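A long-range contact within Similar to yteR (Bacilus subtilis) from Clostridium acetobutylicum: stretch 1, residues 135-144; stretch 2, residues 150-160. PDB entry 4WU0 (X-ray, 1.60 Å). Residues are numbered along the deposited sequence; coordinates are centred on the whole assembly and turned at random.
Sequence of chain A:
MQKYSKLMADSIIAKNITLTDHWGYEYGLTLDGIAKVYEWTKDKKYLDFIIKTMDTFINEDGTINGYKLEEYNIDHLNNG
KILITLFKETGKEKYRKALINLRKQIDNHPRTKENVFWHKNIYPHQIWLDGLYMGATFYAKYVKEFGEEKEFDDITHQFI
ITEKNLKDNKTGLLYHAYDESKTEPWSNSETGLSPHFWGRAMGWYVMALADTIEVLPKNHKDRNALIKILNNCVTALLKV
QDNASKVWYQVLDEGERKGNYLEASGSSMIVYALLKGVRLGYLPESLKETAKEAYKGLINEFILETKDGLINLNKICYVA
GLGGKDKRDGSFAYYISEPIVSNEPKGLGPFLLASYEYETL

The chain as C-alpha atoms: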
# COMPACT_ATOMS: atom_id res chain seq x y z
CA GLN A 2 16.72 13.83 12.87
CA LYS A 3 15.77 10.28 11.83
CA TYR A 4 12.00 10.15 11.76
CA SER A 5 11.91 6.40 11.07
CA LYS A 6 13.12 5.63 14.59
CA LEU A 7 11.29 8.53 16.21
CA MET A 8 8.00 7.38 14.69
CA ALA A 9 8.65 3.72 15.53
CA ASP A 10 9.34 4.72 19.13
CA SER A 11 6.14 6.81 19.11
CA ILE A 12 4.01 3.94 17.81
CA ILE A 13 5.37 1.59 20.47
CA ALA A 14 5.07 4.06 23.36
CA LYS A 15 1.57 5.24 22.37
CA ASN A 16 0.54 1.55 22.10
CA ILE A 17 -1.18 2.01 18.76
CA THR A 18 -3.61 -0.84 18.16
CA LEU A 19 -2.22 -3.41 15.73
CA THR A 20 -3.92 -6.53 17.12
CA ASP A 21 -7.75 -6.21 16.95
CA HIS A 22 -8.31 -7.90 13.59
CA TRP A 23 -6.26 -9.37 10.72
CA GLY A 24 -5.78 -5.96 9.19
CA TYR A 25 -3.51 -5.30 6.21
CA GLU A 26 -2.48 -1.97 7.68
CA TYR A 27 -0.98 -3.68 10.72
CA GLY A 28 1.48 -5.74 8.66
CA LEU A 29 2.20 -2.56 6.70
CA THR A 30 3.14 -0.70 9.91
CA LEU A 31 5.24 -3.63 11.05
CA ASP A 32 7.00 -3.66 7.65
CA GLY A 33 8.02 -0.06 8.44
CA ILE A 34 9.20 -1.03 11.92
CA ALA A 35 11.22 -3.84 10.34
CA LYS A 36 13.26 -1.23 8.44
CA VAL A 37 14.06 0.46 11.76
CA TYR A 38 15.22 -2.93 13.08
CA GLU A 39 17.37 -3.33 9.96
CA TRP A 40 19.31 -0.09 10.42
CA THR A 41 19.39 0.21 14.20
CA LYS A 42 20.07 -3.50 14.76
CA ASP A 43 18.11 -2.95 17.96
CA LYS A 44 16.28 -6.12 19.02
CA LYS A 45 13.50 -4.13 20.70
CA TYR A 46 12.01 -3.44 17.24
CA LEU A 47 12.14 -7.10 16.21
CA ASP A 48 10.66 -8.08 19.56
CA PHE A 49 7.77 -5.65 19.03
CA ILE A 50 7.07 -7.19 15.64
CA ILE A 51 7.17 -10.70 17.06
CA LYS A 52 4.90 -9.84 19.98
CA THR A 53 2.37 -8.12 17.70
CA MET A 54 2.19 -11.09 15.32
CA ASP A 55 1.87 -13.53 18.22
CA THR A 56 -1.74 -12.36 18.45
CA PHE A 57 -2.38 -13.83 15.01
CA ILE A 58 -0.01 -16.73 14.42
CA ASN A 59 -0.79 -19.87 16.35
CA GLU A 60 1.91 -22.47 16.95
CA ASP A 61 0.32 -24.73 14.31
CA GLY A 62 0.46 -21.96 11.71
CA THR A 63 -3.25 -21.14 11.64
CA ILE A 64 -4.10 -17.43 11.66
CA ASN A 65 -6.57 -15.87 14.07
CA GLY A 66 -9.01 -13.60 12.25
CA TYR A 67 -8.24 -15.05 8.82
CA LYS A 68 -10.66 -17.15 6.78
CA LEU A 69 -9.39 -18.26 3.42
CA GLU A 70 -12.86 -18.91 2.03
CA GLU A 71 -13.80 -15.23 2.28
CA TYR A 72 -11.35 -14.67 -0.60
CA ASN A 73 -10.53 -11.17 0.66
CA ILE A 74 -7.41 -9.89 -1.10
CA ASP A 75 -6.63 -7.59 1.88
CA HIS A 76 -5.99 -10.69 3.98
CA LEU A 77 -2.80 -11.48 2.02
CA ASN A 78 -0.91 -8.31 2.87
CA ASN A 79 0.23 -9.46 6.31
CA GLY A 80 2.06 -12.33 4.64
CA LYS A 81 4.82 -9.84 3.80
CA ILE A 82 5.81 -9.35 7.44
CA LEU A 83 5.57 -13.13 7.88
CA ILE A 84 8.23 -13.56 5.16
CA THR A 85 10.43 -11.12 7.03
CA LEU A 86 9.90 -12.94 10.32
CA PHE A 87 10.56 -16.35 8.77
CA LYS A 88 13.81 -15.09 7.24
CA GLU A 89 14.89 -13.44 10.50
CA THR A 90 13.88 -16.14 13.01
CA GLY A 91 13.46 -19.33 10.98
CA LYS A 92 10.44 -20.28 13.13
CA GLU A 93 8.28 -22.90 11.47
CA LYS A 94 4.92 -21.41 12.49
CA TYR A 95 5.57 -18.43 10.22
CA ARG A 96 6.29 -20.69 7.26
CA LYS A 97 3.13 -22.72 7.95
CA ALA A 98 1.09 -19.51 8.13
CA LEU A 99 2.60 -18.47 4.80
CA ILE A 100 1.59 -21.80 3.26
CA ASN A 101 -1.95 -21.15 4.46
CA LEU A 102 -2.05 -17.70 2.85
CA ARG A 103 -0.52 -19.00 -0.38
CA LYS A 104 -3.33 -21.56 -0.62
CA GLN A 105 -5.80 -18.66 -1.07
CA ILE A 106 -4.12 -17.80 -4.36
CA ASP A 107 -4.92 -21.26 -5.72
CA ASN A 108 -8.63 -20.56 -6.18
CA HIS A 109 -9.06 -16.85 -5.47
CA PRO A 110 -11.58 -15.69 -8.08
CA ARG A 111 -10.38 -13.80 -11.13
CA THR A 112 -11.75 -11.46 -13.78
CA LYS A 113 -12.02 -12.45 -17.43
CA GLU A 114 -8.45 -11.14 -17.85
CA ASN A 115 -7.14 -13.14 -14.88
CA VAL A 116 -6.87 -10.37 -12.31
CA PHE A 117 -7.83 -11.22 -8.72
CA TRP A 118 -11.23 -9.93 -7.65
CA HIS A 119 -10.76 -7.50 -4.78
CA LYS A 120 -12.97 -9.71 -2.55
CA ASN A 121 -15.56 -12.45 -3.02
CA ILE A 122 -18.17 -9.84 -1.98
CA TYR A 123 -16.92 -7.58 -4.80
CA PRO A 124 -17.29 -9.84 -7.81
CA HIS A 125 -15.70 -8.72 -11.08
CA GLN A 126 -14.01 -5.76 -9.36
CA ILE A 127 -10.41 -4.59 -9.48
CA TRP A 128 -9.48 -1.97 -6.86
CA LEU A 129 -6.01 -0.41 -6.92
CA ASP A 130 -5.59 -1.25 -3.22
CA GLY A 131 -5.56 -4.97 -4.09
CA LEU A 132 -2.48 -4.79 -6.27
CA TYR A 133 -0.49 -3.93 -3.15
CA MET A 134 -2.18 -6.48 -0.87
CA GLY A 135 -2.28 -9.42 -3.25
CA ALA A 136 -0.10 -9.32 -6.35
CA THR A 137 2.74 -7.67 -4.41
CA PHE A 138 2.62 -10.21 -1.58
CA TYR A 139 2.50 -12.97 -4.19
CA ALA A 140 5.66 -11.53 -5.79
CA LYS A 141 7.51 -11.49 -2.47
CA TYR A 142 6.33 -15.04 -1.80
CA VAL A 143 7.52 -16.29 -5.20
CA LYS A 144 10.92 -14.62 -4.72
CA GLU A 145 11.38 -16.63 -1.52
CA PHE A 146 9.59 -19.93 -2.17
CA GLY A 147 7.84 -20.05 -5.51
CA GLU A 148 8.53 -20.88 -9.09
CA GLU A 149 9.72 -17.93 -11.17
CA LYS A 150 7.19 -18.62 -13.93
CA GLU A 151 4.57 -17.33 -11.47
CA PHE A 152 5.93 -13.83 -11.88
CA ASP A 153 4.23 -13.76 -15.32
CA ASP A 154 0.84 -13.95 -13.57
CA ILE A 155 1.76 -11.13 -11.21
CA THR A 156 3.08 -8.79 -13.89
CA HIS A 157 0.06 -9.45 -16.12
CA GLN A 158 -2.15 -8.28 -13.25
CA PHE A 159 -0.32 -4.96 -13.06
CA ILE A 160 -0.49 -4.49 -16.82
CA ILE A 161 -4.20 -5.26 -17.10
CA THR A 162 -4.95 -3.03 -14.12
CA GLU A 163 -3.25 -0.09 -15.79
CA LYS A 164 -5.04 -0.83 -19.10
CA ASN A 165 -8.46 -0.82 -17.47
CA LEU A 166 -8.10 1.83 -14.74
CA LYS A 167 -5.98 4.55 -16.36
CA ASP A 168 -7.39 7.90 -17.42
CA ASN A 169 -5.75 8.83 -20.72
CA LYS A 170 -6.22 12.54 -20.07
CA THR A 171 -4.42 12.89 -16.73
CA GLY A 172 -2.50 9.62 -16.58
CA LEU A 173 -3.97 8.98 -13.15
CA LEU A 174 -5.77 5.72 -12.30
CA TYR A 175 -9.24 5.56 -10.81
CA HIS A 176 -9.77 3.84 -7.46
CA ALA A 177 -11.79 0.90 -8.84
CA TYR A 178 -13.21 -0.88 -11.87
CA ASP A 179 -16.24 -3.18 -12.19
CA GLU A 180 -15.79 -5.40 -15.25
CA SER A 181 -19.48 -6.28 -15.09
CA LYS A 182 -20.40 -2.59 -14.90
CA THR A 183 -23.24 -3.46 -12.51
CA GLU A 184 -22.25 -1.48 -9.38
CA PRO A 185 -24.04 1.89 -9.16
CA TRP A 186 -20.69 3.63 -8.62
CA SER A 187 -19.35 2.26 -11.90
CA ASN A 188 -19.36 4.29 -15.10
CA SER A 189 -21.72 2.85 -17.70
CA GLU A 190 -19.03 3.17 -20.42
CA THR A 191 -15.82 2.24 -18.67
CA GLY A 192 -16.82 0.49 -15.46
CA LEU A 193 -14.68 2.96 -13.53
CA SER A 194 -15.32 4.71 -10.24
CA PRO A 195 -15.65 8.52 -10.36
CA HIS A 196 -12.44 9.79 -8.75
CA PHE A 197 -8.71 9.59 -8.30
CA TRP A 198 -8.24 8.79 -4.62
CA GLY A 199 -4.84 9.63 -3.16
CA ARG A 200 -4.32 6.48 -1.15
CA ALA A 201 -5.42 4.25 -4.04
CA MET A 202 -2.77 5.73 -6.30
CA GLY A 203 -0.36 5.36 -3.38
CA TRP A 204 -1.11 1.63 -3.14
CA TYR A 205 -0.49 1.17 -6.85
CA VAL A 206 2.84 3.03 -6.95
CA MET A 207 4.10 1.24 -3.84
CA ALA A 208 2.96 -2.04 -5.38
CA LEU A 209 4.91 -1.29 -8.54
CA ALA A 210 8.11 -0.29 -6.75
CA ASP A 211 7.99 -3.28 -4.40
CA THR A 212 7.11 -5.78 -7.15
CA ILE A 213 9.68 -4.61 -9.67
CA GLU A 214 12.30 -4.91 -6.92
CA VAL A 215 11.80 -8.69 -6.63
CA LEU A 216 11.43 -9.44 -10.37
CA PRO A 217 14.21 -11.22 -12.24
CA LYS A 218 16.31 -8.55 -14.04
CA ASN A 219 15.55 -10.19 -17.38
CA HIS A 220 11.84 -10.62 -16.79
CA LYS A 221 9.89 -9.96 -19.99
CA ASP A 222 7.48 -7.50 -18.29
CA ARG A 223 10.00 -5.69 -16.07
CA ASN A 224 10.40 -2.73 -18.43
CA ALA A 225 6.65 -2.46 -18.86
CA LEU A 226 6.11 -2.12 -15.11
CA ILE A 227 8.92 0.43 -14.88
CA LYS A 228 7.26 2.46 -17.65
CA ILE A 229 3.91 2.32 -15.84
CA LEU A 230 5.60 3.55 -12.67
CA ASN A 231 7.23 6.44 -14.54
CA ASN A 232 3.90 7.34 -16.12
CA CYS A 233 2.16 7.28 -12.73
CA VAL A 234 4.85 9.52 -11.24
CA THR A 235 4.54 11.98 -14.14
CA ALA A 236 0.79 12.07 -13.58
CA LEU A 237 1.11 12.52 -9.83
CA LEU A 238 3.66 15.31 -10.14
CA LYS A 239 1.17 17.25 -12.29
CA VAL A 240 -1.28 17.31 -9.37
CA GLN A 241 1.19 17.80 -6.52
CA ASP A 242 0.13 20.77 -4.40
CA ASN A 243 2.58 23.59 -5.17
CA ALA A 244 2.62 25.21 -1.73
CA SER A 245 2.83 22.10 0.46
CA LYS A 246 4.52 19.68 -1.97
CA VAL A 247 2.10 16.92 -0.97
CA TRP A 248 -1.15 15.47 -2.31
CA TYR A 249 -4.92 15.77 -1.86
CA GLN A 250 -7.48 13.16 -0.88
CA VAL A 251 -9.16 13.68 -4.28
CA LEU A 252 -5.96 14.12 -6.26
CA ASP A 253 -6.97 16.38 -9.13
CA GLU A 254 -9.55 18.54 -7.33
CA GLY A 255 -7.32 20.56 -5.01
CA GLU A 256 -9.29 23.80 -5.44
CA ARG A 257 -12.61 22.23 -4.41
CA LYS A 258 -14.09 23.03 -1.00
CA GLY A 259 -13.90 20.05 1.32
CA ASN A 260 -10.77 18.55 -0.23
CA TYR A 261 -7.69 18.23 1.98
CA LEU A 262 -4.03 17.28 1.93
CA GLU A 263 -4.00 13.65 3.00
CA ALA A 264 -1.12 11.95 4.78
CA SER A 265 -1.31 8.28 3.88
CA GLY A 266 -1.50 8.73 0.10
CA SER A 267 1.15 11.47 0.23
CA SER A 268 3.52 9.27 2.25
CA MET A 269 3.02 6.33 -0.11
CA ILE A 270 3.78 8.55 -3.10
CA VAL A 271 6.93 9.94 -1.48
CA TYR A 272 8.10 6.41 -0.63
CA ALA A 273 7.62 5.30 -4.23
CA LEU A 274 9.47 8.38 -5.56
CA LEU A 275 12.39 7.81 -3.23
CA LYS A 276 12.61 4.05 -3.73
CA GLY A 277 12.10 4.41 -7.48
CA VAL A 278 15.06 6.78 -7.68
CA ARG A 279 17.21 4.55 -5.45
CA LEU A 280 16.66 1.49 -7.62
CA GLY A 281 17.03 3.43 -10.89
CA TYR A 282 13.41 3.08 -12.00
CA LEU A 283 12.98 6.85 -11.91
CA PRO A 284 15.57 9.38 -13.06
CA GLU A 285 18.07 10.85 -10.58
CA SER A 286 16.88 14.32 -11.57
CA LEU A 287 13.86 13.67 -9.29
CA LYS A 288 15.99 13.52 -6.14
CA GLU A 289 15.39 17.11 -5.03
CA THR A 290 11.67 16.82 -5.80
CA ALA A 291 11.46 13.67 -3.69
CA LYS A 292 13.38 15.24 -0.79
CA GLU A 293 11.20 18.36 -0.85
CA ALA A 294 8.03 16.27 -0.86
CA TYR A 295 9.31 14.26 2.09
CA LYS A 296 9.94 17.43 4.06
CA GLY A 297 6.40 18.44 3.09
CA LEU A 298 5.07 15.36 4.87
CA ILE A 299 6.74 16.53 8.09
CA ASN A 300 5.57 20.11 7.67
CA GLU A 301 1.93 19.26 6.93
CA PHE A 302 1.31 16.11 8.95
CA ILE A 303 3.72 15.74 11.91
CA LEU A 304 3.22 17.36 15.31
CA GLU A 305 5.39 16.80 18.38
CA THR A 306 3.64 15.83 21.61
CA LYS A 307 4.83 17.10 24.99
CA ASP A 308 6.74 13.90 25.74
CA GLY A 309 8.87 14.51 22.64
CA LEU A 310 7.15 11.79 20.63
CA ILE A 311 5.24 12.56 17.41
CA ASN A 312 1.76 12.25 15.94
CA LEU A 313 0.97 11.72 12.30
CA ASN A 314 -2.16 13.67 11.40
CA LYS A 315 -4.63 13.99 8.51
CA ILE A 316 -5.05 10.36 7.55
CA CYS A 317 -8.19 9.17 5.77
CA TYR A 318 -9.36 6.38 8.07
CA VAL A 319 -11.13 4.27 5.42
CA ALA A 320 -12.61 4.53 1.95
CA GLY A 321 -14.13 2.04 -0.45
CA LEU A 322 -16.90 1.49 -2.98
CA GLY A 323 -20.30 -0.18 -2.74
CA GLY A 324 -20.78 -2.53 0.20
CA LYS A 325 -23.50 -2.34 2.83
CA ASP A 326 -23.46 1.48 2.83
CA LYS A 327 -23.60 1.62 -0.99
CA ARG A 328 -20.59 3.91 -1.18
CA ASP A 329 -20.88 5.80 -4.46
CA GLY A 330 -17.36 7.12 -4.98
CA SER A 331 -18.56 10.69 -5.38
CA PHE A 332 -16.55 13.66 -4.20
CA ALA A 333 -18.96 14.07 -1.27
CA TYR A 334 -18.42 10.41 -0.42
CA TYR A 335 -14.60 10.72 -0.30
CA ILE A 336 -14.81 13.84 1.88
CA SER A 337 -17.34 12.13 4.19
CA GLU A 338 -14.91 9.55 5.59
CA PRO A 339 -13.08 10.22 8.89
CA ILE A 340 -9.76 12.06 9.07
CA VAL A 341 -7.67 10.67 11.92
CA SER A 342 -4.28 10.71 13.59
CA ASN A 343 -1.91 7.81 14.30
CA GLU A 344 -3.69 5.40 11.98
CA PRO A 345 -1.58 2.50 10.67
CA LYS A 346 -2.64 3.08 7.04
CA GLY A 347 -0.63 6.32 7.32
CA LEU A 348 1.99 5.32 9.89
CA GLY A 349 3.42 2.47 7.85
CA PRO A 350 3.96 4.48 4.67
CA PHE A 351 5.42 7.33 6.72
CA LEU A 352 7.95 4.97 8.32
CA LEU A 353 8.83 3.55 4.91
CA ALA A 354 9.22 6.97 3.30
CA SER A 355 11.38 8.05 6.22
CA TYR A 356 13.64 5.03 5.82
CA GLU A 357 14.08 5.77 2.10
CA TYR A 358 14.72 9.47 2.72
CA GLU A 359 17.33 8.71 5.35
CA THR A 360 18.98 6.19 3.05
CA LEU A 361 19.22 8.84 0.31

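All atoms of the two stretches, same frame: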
# COMPACT_ATOMS: atom_id res chain seq x y z
N GLY A 135 -2.21 -8.09 -2.66
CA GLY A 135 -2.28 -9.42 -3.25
C GLY A 135 -1.13 -9.70 -4.18
O GLY A 135 -0.23 -10.42 -3.81
N ALA A 136 -1.16 -9.11 -5.37
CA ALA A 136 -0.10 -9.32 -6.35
C ALA A 136 1.28 -9.06 -5.78
O ALA A 136 2.21 -9.83 -6.05
CB ALA A 136 -0.34 -8.45 -7.55
N THR A 137 1.44 -8.00 -4.99
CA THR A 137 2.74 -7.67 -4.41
C THR A 137 3.20 -8.69 -3.35
O THR A 137 4.38 -9.03 -3.28
CB THR A 137 2.78 -6.22 -3.85
OG1 THR A 137 2.43 -5.31 -4.90
CG2 THR A 137 4.13 -5.83 -3.30
N PHE A 138 2.28 -9.15 -2.51
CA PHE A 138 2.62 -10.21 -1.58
C PHE A 138 3.03 -11.46 -2.35
O PHE A 138 4.02 -12.12 -2.02
CB PHE A 138 1.45 -10.57 -0.68
CG PHE A 138 1.56 -11.95 -0.09
CD1 PHE A 138 2.52 -12.24 0.85
CD2 PHE A 138 0.74 -12.99 -0.52
CE1 PHE A 138 2.65 -13.54 1.39
CE2 PHE A 138 0.86 -14.27 0.01
CZ PHE A 138 1.81 -14.54 0.97
N TYR A 139 2.25 -11.78 -3.39
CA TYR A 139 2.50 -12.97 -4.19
C TYR A 139 3.91 -12.88 -4.79
O TYR A 139 4.66 -13.85 -4.78
CB TYR A 139 1.40 -13.10 -5.27
CG TYR A 139 1.38 -14.38 -6.07
CD1 TYR A 139 2.10 -15.50 -5.67
CD2 TYR A 139 0.60 -14.47 -7.21
CE1 TYR A 139 2.07 -16.64 -6.42
CE2 TYR A 139 0.57 -15.61 -7.95
CZ TYR A 139 1.30 -16.69 -7.56
OH TYR A 139 1.26 -17.84 -8.33
N ALA A 140 4.31 -11.70 -5.26
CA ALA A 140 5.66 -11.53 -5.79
C ALA A 140 6.74 -11.79 -4.74
O ALA A 140 7.73 -12.46 -5.02
CB ALA A 140 5.83 -10.12 -6.38
N LYS A 141 6.56 -11.25 -3.54
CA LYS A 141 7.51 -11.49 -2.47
C LYS A 141 7.55 -12.97 -2.11
O LYS A 141 8.61 -13.52 -1.83
CB LYS A 141 7.21 -10.61 -1.27
CG LYS A 141 7.39 -9.12 -1.60
CD LYS A 141 6.98 -8.21 -0.48
CE LYS A 141 7.41 -6.76 -0.77
NZ LYS A 141 8.90 -6.60 -0.76
N TYR A 142 6.40 -13.63 -2.12
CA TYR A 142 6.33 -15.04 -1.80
C TYR A 142 7.10 -15.84 -2.85
O TYR A 142 7.88 -16.74 -2.52
CB TYR A 142 4.88 -15.49 -1.74
CG TYR A 142 4.71 -16.91 -1.25
CD1 TYR A 142 4.84 -17.97 -2.12
CD2 TYR A 142 4.44 -17.18 0.07
CE1 TYR A 142 4.71 -19.27 -1.68
CE2 TYR A 142 4.30 -18.46 0.51
CZ TYR A 142 4.45 -19.50 -0.35
OH TYR A 142 4.31 -20.79 0.11
N VAL A 143 6.86 -15.53 -4.12
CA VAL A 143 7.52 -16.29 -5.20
C VAL A 143 9.03 -16.12 -5.15
O VAL A 143 9.77 -17.07 -5.38
CB VAL A 143 6.98 -15.84 -6.58
CG1 VAL A 143 7.79 -16.42 -7.74
CG2 VAL A 143 5.50 -16.22 -6.70
N LYS A 144 9.49 -14.90 -4.87
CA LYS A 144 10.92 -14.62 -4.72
C LYS A 144 11.55 -15.56 -3.70
O LYS A 144 12.64 -16.08 -3.91
CB LYS A 144 11.13 -13.16 -4.29
CG LYS A 144 12.60 -12.72 -4.08
CD LYS A 144 13.36 -12.77 -5.40
CE LYS A 144 14.67 -11.99 -5.37
NZ LYS A 144 15.54 -12.38 -4.24
N LYS A 150 8.22 -18.78 -12.91
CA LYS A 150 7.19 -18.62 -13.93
C LYS A 150 5.96 -17.86 -13.39
O LYS A 150 5.24 -17.20 -14.15
CB LYS A 150 6.76 -19.99 -14.46
CG LYS A 150 5.97 -19.93 -15.77
CD LYS A 150 6.76 -19.21 -16.86
CE LYS A 150 6.11 -19.33 -18.22
NZ LYS A 150 6.81 -18.44 -19.21
N GLU A 151 5.73 -17.96 -12.08
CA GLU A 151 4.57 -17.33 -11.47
C GLU A 151 4.64 -15.82 -11.54
O GLU A 151 3.62 -15.14 -11.43
CB GLU A 151 4.43 -17.77 -10.01
CG GLU A 151 4.10 -19.25 -9.90
CD GLU A 151 4.08 -19.74 -8.47
OE1 GLU A 151 3.09 -19.48 -7.77
OE2 GLU A 151 5.04 -20.43 -8.05
N PHE A 152 5.83 -15.28 -11.72
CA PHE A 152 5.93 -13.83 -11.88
C PHE A 152 5.13 -13.33 -13.09
O PHE A 152 4.69 -12.17 -13.11
CB PHE A 152 7.39 -13.38 -12.00
CG PHE A 152 8.16 -13.41 -10.71
CD1 PHE A 152 7.74 -12.69 -9.61
CD2 PHE A 152 9.37 -14.10 -10.62
CE1 PHE A 152 8.47 -12.69 -8.43
CE2 PHE A 152 10.10 -14.10 -9.44
CZ PHE A 152 9.64 -13.39 -8.34
N ASP A 153 4.96 -14.16 -14.12
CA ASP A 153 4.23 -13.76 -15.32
C ASP A 153 2.78 -13.41 -14.98
O ASP A 153 2.19 -12.52 -15.58
CB ASP A 153 4.18 -14.91 -16.35
CG ASP A 153 5.53 -15.22 -17.00
OD1 ASP A 153 6.57 -14.65 -16.62
OD2 ASP A 153 5.53 -16.09 -17.91
N ASP A 154 2.21 -14.16 -14.04
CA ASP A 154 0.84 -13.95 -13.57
C ASP A 154 0.77 -12.59 -12.90
O ASP A 154 -0.07 -11.76 -13.24
CB ASP A 154 0.50 -15.09 -12.60
CG ASP A 154 -0.89 -14.98 -11.99
OD1 ASP A 154 -1.63 -13.99 -12.23
OD2 ASP A 154 -1.24 -15.91 -11.24
N ILE A 155 1.69 -12.37 -11.97
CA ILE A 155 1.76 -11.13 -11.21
C ILE A 155 1.91 -9.92 -12.12
O ILE A 155 1.17 -8.93 -11.99
CB ILE A 155 2.91 -11.21 -10.21
CG1 ILE A 155 2.56 -12.24 -9.12
CG2 ILE A 155 3.25 -9.84 -9.59
CD1 ILE A 155 3.76 -12.92 -8.51
N THR A 156 2.87 -9.96 -13.04
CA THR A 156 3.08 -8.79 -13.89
C THR A 156 1.87 -8.52 -14.79
O THR A 156 1.49 -7.38 -15.01
CB THR A 156 4.37 -8.90 -14.73
OG1 THR A 156 4.36 -10.07 -15.54
CG2 THR A 156 5.58 -8.94 -13.81
N HIS A 157 1.27 -9.58 -15.31
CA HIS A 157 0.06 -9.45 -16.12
C HIS A 157 -1.03 -8.71 -15.34
O HIS A 157 -1.77 -7.87 -15.90
CB HIS A 157 -0.44 -10.84 -16.51
CG HIS A 157 -1.68 -10.84 -17.34
ND1 HIS A 157 -1.69 -10.50 -18.68
CD2 HIS A 157 -2.96 -11.15 -17.02
CE1 HIS A 157 -2.92 -10.62 -19.15
NE2 HIS A 157 -3.71 -11.00 -18.16
N GLN A 158 -1.14 -8.97 -14.04
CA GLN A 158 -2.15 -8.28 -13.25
C GLN A 158 -1.90 -6.78 -13.17
O GLN A 158 -2.83 -5.98 -13.27
CB GLN A 158 -2.25 -8.88 -11.86
CG GLN A 158 -2.67 -10.35 -11.95
CD GLN A 158 -3.36 -10.84 -10.72
OE1 GLN A 158 -4.23 -10.15 -10.15
NE2 GLN A 158 -2.99 -12.04 -10.28
N PHE A 159 -0.65 -6.38 -13.02
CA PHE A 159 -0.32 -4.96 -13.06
C PHE A 159 -0.63 -4.32 -14.39
O PHE A 159 -1.12 -3.19 -14.44
CB PHE A 159 1.16 -4.72 -12.74
CG PHE A 159 1.47 -4.78 -11.28
CD1 PHE A 159 1.34 -3.65 -10.50
CD2 PHE A 159 1.83 -5.97 -10.67
CE1 PHE A 159 1.60 -3.69 -9.14
CE2 PHE A 159 2.08 -6.03 -9.31
CZ PHE A 159 1.97 -4.89 -8.55
N ILE A 160 -0.31 -5.03 -15.48
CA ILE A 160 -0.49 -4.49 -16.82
C ILE A 160 -1.97 -4.32 -17.17
O ILE A 160 -2.37 -3.32 -17.74
CB ILE A 160 0.23 -5.38 -17.84
CG1 ILE A 160 1.74 -5.20 -17.67
CG2 ILE A 160 -0.18 -5.05 -19.27
CD1 ILE A 160 2.60 -6.27 -18.35
O HOH W 1 0.10 -18.19 -10.77

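Two helices joined by a short connection commonly pack as an antiparallel pair, with large apolar side chains from one partner filling spaces left by small residues on the other, and with any polar group that is drawn in given a partner. The contact between residues 135-144 and 150-160 is a compact example. The helix axes run at 156° to each other and approach to 9.6 Å, and together the two stretches bury 556 Å² of surface.

Stretch 2 opens with K150, whose CA-to-CB bond points away from stretch 1; its NZ forms a salt bridge with D153 OD2 at 3.0 Å, on the same stretch. E151 is the first residue to engage. Its CA-to-CB bond points toward stretch 1, and its chain serves two purposes: CB packs against V143 CG2 at 3.8 Å, while the carboxylate reaches the phenol of Y139. The hydrogen bond from Y139 OH to E151 OE1 is short, 2.5 Å, and it is the only direct one across the contact. It gives the hydroxyl of a buried tyrosine a partner, while I155 CD1 covers one face of the ring and the carboxylates of E151 and D154 lie at its edge.

F152 begins by pointing away, but with chi1 in the m well its ring comes back to the partner. V143 CG1 sits over one face of that ring, 3.7 Å from the centroid and 15° off the normal, a CH-pi contact. At the ring edge, F152 CE1 lies 3.5 Å from A140 O. The small side chain of A140 also meets the ring, with A140 CB 4.2 Å from F152 CE1.

D153 is out of reach, but D154 again points toward stretch 1. Its OD2 lies 3.8 Å from Y139 CE2, near the plane of the tyrosine ring, and a water links the two residues, donating to Y139 OH and to D154 OD2 at 2.7 Å each. Thus the same phenol oxygen gives a hydrogen bond to E151 and accepts one from water. D154 OD1 in turn accepts a hydrogen bond from Q158 NE2 at 3.1 Å, within stretch 2.

I155 is the knob of the arrangement, set in a hole formed by A136, Y139, A140 and V143. Its CG2 approaches A136 O to 3.7 Å, and its CG1 lies 3.5 Å from Y139 CD2. Its CD1 sits over one face of the Y139 ring, 4.0 Å from the centroid, and also reaches A140 CB and V143 CG2, both at 4.1 Å. Two alanines in the wall of the hole present little more than a methyl group each, and here the CA atoms of A136 and I155 come within 5.5 Å.

One helical turn later, the pattern closes with F159. T156 points away and H157 is out of reach, whereas the F159 ring comes nearer than its sideways CA-to-CB bond suggests. F159 CE2 lies 3.8 Å from A136 CB, and F159 CZ presents its edge to T137 OG1 at 3.7 Å; that hydroxyl is hydrogen-bonded elsewhere in the structure.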